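Local coordinates for protein PelD (Pseudomonas aeruginosa, PDB 4EU0) that binds the second messenger cyclic di-GMP, mainly through its GGDEF-like domain, as an effector in pellicle formation, at residues K172-L175 with L176-R179; Q256-L260 with E261-V265; Q279-G282 with H283-F286. All coordinates share one frame; numbering follows the deposited sequence.

Interaction 1 of 3, residues K172-L175 with L176-R179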
# COMPACT_ATOMS: atom_id res chain seq x y z
N LYS A 172 3.13 6.46 -1.88
CA LYS A 172 4.53 6.06 -2.04
C LYS A 172 4.62 4.57 -2.28
O LYS A 172 5.37 4.12 -3.13
CB LYS A 172 5.38 6.46 -0.83
CG LYS A 172 6.87 6.26 -1.09
CD LYS A 172 7.72 6.73 0.07
CE LYS A 172 9.19 6.58 -0.28
NZ LYS A 172 10.09 7.14 0.76
N ARG A 173 3.86 3.79 -1.52
CA ARG A 173 3.84 2.36 -1.74
C ARG A 173 3.39 2.01 -3.16
O ARG A 173 3.99 1.15 -3.81
CB ARG A 173 2.95 1.65 -0.72
CG ARG A 173 2.89 0.14 -0.92
CD ARG A 173 4.30 -0.53 -0.91
NE ARG A 173 4.97 -0.33 0.37
CZ ARG A 173 6.23 -0.70 0.63
NH1 ARG A 173 6.74 -0.46 1.84
NH2 ARG A 173 6.98 -1.28 -0.31
N SER A 174 2.36 2.68 -3.65
CA SER A 174 1.93 2.46 -5.03
C SER A 174 2.98 2.85 -6.07
O SER A 174 3.10 2.19 -7.11
CB SER A 174 0.60 3.15 -5.31
OG SER A 174 -0.47 2.46 -4.69
N LEU A 175 3.74 3.91 -5.80
CA LEU A 175 4.86 4.29 -6.67
C LEU A 175 5.97 3.23 -6.66
O LEU A 175 6.52 2.90 -7.70
CB LEU A 175 5.43 5.66 -6.31
CG LEU A 175 4.52 6.84 -6.63
CD1 LEU A 175 5.04 8.08 -5.93
CD2 LEU A 175 4.37 7.06 -8.15
N LEU A 176 6.25 2.69 -5.47
CA LEU A 176 7.21 1.59 -5.33
C LEU A 176 6.72 0.32 -6.04
O LEU A 176 7.51 -0.33 -6.75
CB LEU A 176 7.53 1.32 -3.86
CG LEU A 176 8.34 2.39 -3.12
CD1 LEU A 176 8.14 2.23 -1.62
CD2 LEU A 176 9.82 2.34 -3.49
N ASP A 177 5.43 -0.01 -5.87
CA ASP A 177 4.77 -1.15 -6.54
C ASP A 177 4.96 -1.06 -8.06
O ASP A 177 5.29 -2.06 -8.71
CB ASP A 177 3.24 -1.13 -6.29
CG ASP A 177 2.83 -1.63 -4.91
OD1 ASP A 177 3.58 -2.39 -4.28
OD2 ASP A 177 1.70 -1.29 -4.48
N ALA A 178 4.76 0.13 -8.61
CA ALA A 178 4.86 0.33 -10.06
C ALA A 178 6.30 0.21 -10.52
O ALA A 178 6.60 -0.48 -11.51
CB ALA A 178 4.28 1.67 -10.45
N ARG A 179 7.20 0.88 -9.80
CA ARG A 179 8.60 0.93 -10.20
C ARG A 179 9.26 -0.44 -10.11
O ARG A 179 9.94 -0.88 -11.04
CB ARG A 179 9.38 1.94 -9.37
CG ARG A 179 10.81 2.17 -9.89
CD ARG A 179 11.66 2.92 -8.88
NE ARG A 179 11.87 2.14 -7.66
CZ ARG A 179 12.50 2.60 -6.58
NH1 ARG A 179 12.98 3.84 -6.56
NH2 ARG A 179 12.65 1.82 -5.51
O HOH W 1 6.61 -2.23 -2.96
O HOH W 2 -0.41 -0.14 -6.14
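Arg173 and Asp177 sit one turn apart on helix 162-181 of the GGDEF-like domain, and their opposite charges do not meet directly. Arg173 NE stays 5.3 Å from Asp177 OD1, and a water fills in: it accepts from Arg173 NH2 at 2.8 Å, at the edge of the guanidinium and in its plane, and gives a weak bond to Asp177 OD1. The arginine's strongest partner lies elsewhere. Its CG lies anti to the backbone N (chi1 180°) and the chain then bends twice, which takes NE to a salt bridge with Asp148 of helix 133-150; NH1 adds a weak bond to the carbonyl of Val111. Leu176 lies over one face of the same guanidinium, its CD1 3.9 Å from Arg173 NH2 and offset toward the rim.

The tight side carries Ser174 and Asp177. A second water bonds to Ser174 OG at 3.0 Å and donates to Asp177 OD2 at 2.9 Å, so each carboxylate oxygen of this buried aspartate has a water of its own. Ser174 OG also has a weak bond to Tyr170 O. Ala178 closes in beside them, its N bonded to Ser174 O at 3.0 Å, while Leu272 of strand 265-272 and Pro232 touch Ser174 from outside. The Ser174 side chain is about 8 Å from that of Thr234, which binds cyclic di-GMP. The other side is looser: Leu175 and Leu176 are only partly covered, and Arg179 is exposed. Lys172, fully extended, is tied to Thr113 O.

Because the acid is answered through water while the arginine is taken by Asp148, the polar chemistry of this turn probably serves to fasten the helix to helix 133-150 more than to staple its own successive turns.

Interaction 2 of 3, residues Q256-L260 with E261-V265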
# COMPACT_ATOMS: atom_id res chain seq x y z
N GLN A 256 -30.91 12.34 -13.17
CA GLN A 256 -30.57 11.40 -14.25
C GLN A 256 -30.13 12.24 -15.46
O GLN A 256 -29.27 11.82 -16.24
CB GLN A 256 -31.77 10.53 -14.61
CG GLN A 256 -31.44 9.25 -15.37
CD GLN A 256 -30.64 8.25 -14.55
OE1 GLN A 256 -31.09 7.77 -13.51
NE2 GLN A 256 -29.44 7.93 -15.03
N ALA A 257 -30.71 13.43 -15.57
CA ALA A 257 -30.37 14.41 -16.60
C ALA A 257 -29.13 15.23 -16.22
O ALA A 257 -28.81 16.23 -16.86
CB ALA A 257 -31.56 15.33 -16.87
N ARG A 258 -28.46 14.79 -15.16
CA ARG A 258 -27.24 15.41 -14.71
C ARG A 258 -26.07 14.45 -14.91
O ARG A 258 -26.19 13.25 -14.67
CB ARG A 258 -27.35 15.78 -13.24
CG ARG A 258 -26.58 17.00 -12.86
CD ARG A 258 -27.49 18.20 -12.67
NE ARG A 258 -27.89 18.83 -13.92
CZ ARG A 258 -28.37 20.07 -14.01
NH1 ARG A 258 -28.49 20.81 -12.92
NH2 ARG A 258 -28.71 20.58 -15.19
N GLU A 259 -24.95 15.00 -15.36
CA GLU A 259 -23.71 14.24 -15.42
C GLU A 259 -22.73 14.85 -14.43
O GLU A 259 -22.92 15.99 -14.00
CB GLU A 259 -23.13 14.25 -16.84
CG GLU A 259 -24.10 13.77 -17.92
CD GLU A 259 -24.40 12.27 -17.86
OE1 GLU A 259 -23.68 11.52 -17.17
OE2 GLU A 259 -25.37 11.84 -18.51
N LEU A 260 -21.71 14.09 -14.04
CA LEU A 260 -20.66 14.63 -13.18
C LEU A 260 -20.23 15.97 -13.75
O LEU A 260 -20.09 16.95 -13.02
CB LEU A 260 -19.45 13.68 -13.13
CG LEU A 260 -19.39 12.50 -12.16
CD1 LEU A 260 -20.42 11.44 -12.48
CD2 LEU A 260 -18.00 11.88 -12.23
N GLU A 261 -20.06 16.03 -15.06
CA GLU A 261 -19.49 17.20 -15.71
C GLU A 261 -20.42 18.43 -15.67
O GLU A 261 -19.95 19.56 -15.55
CB GLU A 261 -19.04 16.87 -17.13
CG GLU A 261 -17.81 15.94 -17.19
CD GLU A 261 -18.16 14.45 -17.22
OE1 GLU A 261 -19.34 14.08 -17.00
OE2 GLU A 261 -17.25 13.63 -17.46
N SER A 262 -21.72 18.19 -15.73
CA SER A 262 -22.68 19.30 -15.65
C SER A 262 -22.87 19.82 -14.22
O SER A 262 -23.50 20.86 -14.00
CB SER A 262 -24.02 18.94 -16.33
OG SER A 262 -24.75 18.00 -15.56
N LEU A 263 -22.33 19.09 -13.24
CA LEU A 263 -22.30 19.55 -11.85
C LEU A 263 -20.98 20.28 -11.56
O LEU A 263 -20.68 20.63 -10.41
CB LEU A 263 -22.45 18.36 -10.88
CG LEU A 263 -23.73 17.54 -10.96
CD1 LEU A 263 -23.48 16.11 -10.46
CD2 LEU A 263 -24.83 18.20 -10.15
N GLY A 264 -20.19 20.50 -12.61
CA GLY A 264 -18.91 21.20 -12.48
C GLY A 264 -17.69 20.32 -12.20
O GLY A 264 -16.62 20.84 -11.92
N VAL A 265 -17.85 19.01 -12.28
CA VAL A 265 -16.74 18.11 -11.99
C VAL A 265 -15.83 18.00 -13.21
O VAL A 265 -16.28 17.62 -14.29
CB VAL A 265 -17.22 16.70 -11.55
CG1 VAL A 265 -16.05 15.82 -11.16
CG2 VAL A 265 -18.21 16.79 -10.37
O HOH W 3 -27.27 19.55 -17.14
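Ser262 reaches back with its hydroxyl to the start of its own turn, where OG accepts from Glu259 N at 3.0 Å in a fairly straight bond (N-H...O 159°). With chi1 at 72°, OG stands between the serine's own N and carbonyl carbon, the position from which it can meet that amide. The aliphatic part of Arg258 packs against the same corner: its CG lies 3.4 Å from Ser262 OG and equally close to Leu263 CD2. The arginine chain bends at its second and third torsions, and its NH2 donates to a water at 2.6 Å, which is joined only weakly to Ser262 OG.

The backbone behind these side chains is wound tightly. Leu260 O takes two donors from opposite faces of its plane, Leu263 N at 3.1 Å from well above that plane and Val265 N at 3.1 Å with less tilt. Glu259 O receives weak bonds from Ser262 N and Leu263 N. Gly264 then turns with a positive phi of 90°, a conformation glycine adopts readily.

Further out, Leu260 and Leu263 press on Phe250 of helix 236-253, Val265 and Leu263 meet Val201 of helix 198-207, and Glu261 forms a salt bridge to Arg247. Glu259, Glu261 and Ser262 are exposed, while Leu260, Leu263 and Val265 are buried. This is a short 3-10 turn, residues 261-263, closing the connection from helix 236-253 to strand 265-272, an edge strand of the GGDEF-type domain's antiparallel sheet.

Interaction 3 of 3, residues Q279-G282 with H283-F286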
# COMPACT_ATOMS: atom_id res chain seq x y z
N GLN A 279 9.13 13.27 -13.82
CA GLN A 279 8.54 14.58 -13.54
C GLN A 279 7.02 14.60 -13.73
O GLN A 279 6.36 15.61 -13.46
CB GLN A 279 9.18 15.65 -14.42
CG GLN A 279 10.70 15.71 -14.31
CD GLN A 279 11.19 16.29 -12.98
OE1 GLN A 279 10.41 16.85 -12.20
NE2 GLN A 279 12.49 16.16 -12.73
N ALA A 280 6.47 13.48 -14.18
CA ALA A 280 5.08 13.42 -14.63
C ALA A 280 4.07 13.62 -13.50
O ALA A 280 3.10 14.37 -13.64
CB ALA A 280 4.81 12.11 -15.36
N LEU A 281 4.31 12.96 -12.37
CA LEU A 281 3.40 13.07 -11.23
C LEU A 281 3.35 14.50 -10.69
O LEU A 281 2.29 15.00 -10.33
CB LEU A 281 3.78 12.08 -10.14
CG LEU A 281 2.88 12.05 -8.90
CD1 LEU A 281 1.43 11.75 -9.25
CD2 LEU A 281 3.41 11.04 -7.89
N GLY A 282 4.52 15.15 -10.67
CA GLY A 282 4.62 16.56 -10.29
C GLY A 282 3.83 17.48 -11.20
O GLY A 282 3.10 18.34 -10.73
N HIS A 283 3.97 17.29 -12.51
CA HIS A 283 3.19 18.05 -13.47
C HIS A 283 1.69 17.87 -13.25
O HIS A 283 0.92 18.83 -13.29
CB HIS A 283 3.56 17.68 -14.91
CG HIS A 283 2.71 18.35 -15.94
ND1 HIS A 283 2.89 19.67 -16.30
CD2 HIS A 283 1.68 17.89 -16.68
CE1 HIS A 283 1.99 19.99 -17.22
NE2 HIS A 283 1.24 18.93 -17.46
N PHE A 284 1.30 16.63 -12.99
CA PHE A 284 -0.10 16.30 -12.78
C PHE A 284 -0.66 17.01 -11.54
O PHE A 284 -1.67 17.70 -11.62
CB PHE A 284 -0.27 14.79 -12.67
CG PHE A 284 -1.68 14.35 -12.35
CD1 PHE A 284 -2.67 14.38 -13.33
CD2 PHE A 284 -2.02 13.90 -11.08
CE1 PHE A 284 -3.98 13.98 -13.03
CE2 PHE A 284 -3.32 13.49 -10.77
CZ PHE A 284 -4.30 13.52 -11.75
N LEU A 285 0.01 16.84 -10.41
CA LEU A 285 -0.53 17.38 -9.15
C LEU A 285 -0.27 18.87 -8.95
O LEU A 285 -1.17 19.58 -8.51
CB LEU A 285 -0.03 16.58 -7.94
CG LEU A 285 -0.49 15.13 -7.84
CD1 LEU A 285 0.23 14.43 -6.68
CD2 LEU A 285 -2.01 15.00 -7.68
N PHE A 286 0.93 19.35 -9.29
CA PHE A 286 1.33 20.73 -8.96
C PHE A 286 1.05 21.78 -10.04
O PHE A 286 1.10 22.99 -9.77
CB PHE A 286 2.81 20.81 -8.55
CG PHE A 286 3.15 20.01 -7.33
CD1 PHE A 286 2.17 19.65 -6.41
CD2 PHE A 286 4.47 19.62 -7.09
CE1 PHE A 286 2.49 18.91 -5.28
CE2 PHE A 286 4.80 18.88 -5.96
CZ PHE A 286 3.81 18.53 -5.05
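Four carbonyls of the first turn, Gln279 to Gly282, are each met by an amide of the second. His283 N donates to Gln279 O at 3.1 Å in the carbonyl plane, and Phe284 N follows to Ala280 O at 3.0 Å. Leu285 N reaches Leu281 O at 2.9 Å, and Phe286 N closes the series on Gly282 O at 2.8 Å; these last three donors come in tilted by about 20° from the carbonyl planes. At the leading end Gln279 N finds its acceptor in the carboxylate of Asp277, just before the helix. Farther on, a backbone bond joins Leu285 to Leu291, where the chain leaves the helix.

Side chains lie over this frame. Leu281 and Leu285 run side by side, pointing the same way, with their CD1 atoms 3.9 Å apart. Leu281 manages this although its CB leaves the backbone away from the second turn: CG is anti to its N (chi1 -178°), and the second torsion carries CD1 forward along the helix, to Leu285. The ring of Phe284 is only loosely approached, its CD2 lying 4.5 Å from Leu281 CD1. Phe286 brings CB to 3.3 Å from Gly282 O, the oxygen its own amide bonds, so the benzyl group sits beside that carbonyl.

Leu281, Phe284 and Leu285 all touch Leu187 of strand 185-192, and the Phe284 ring meets that of Tyr270, the planes at about 40°. His283 is left on the exposed side, and Phe286, also exposed, rests against Val296. This is a helix that packs one face, Leu281, Phe284 and Leu285, on the antiparallel sheet of a GGDEF-type domain.

Overall arrangement
All three contacts belong to the GGDEF-type domain and all are partly buried, interaction 1 with one exposed residue, interactions 2 and 3 with three each. Interaction 1 lies nearest the middle of the chain and looks toward the GAF half; interaction 2 is at the far end, the centres of the two about 33 Å apart. Interaction 3 is intermediate in distance from the chain centre, away from the nucleotide site, and touches interaction 1 through Leu175 CD1 and Leu281 CD2, 3.9 Å apart. All three reach strand 265-272, which interaction 2 leads into. Interactions 1 and 3 share i to i+4 backbone bonds; the first adds water-bridged polar groups and charge, the second aliphatic packing. Interaction 2 relies on a serine hydroxyl and turn amides.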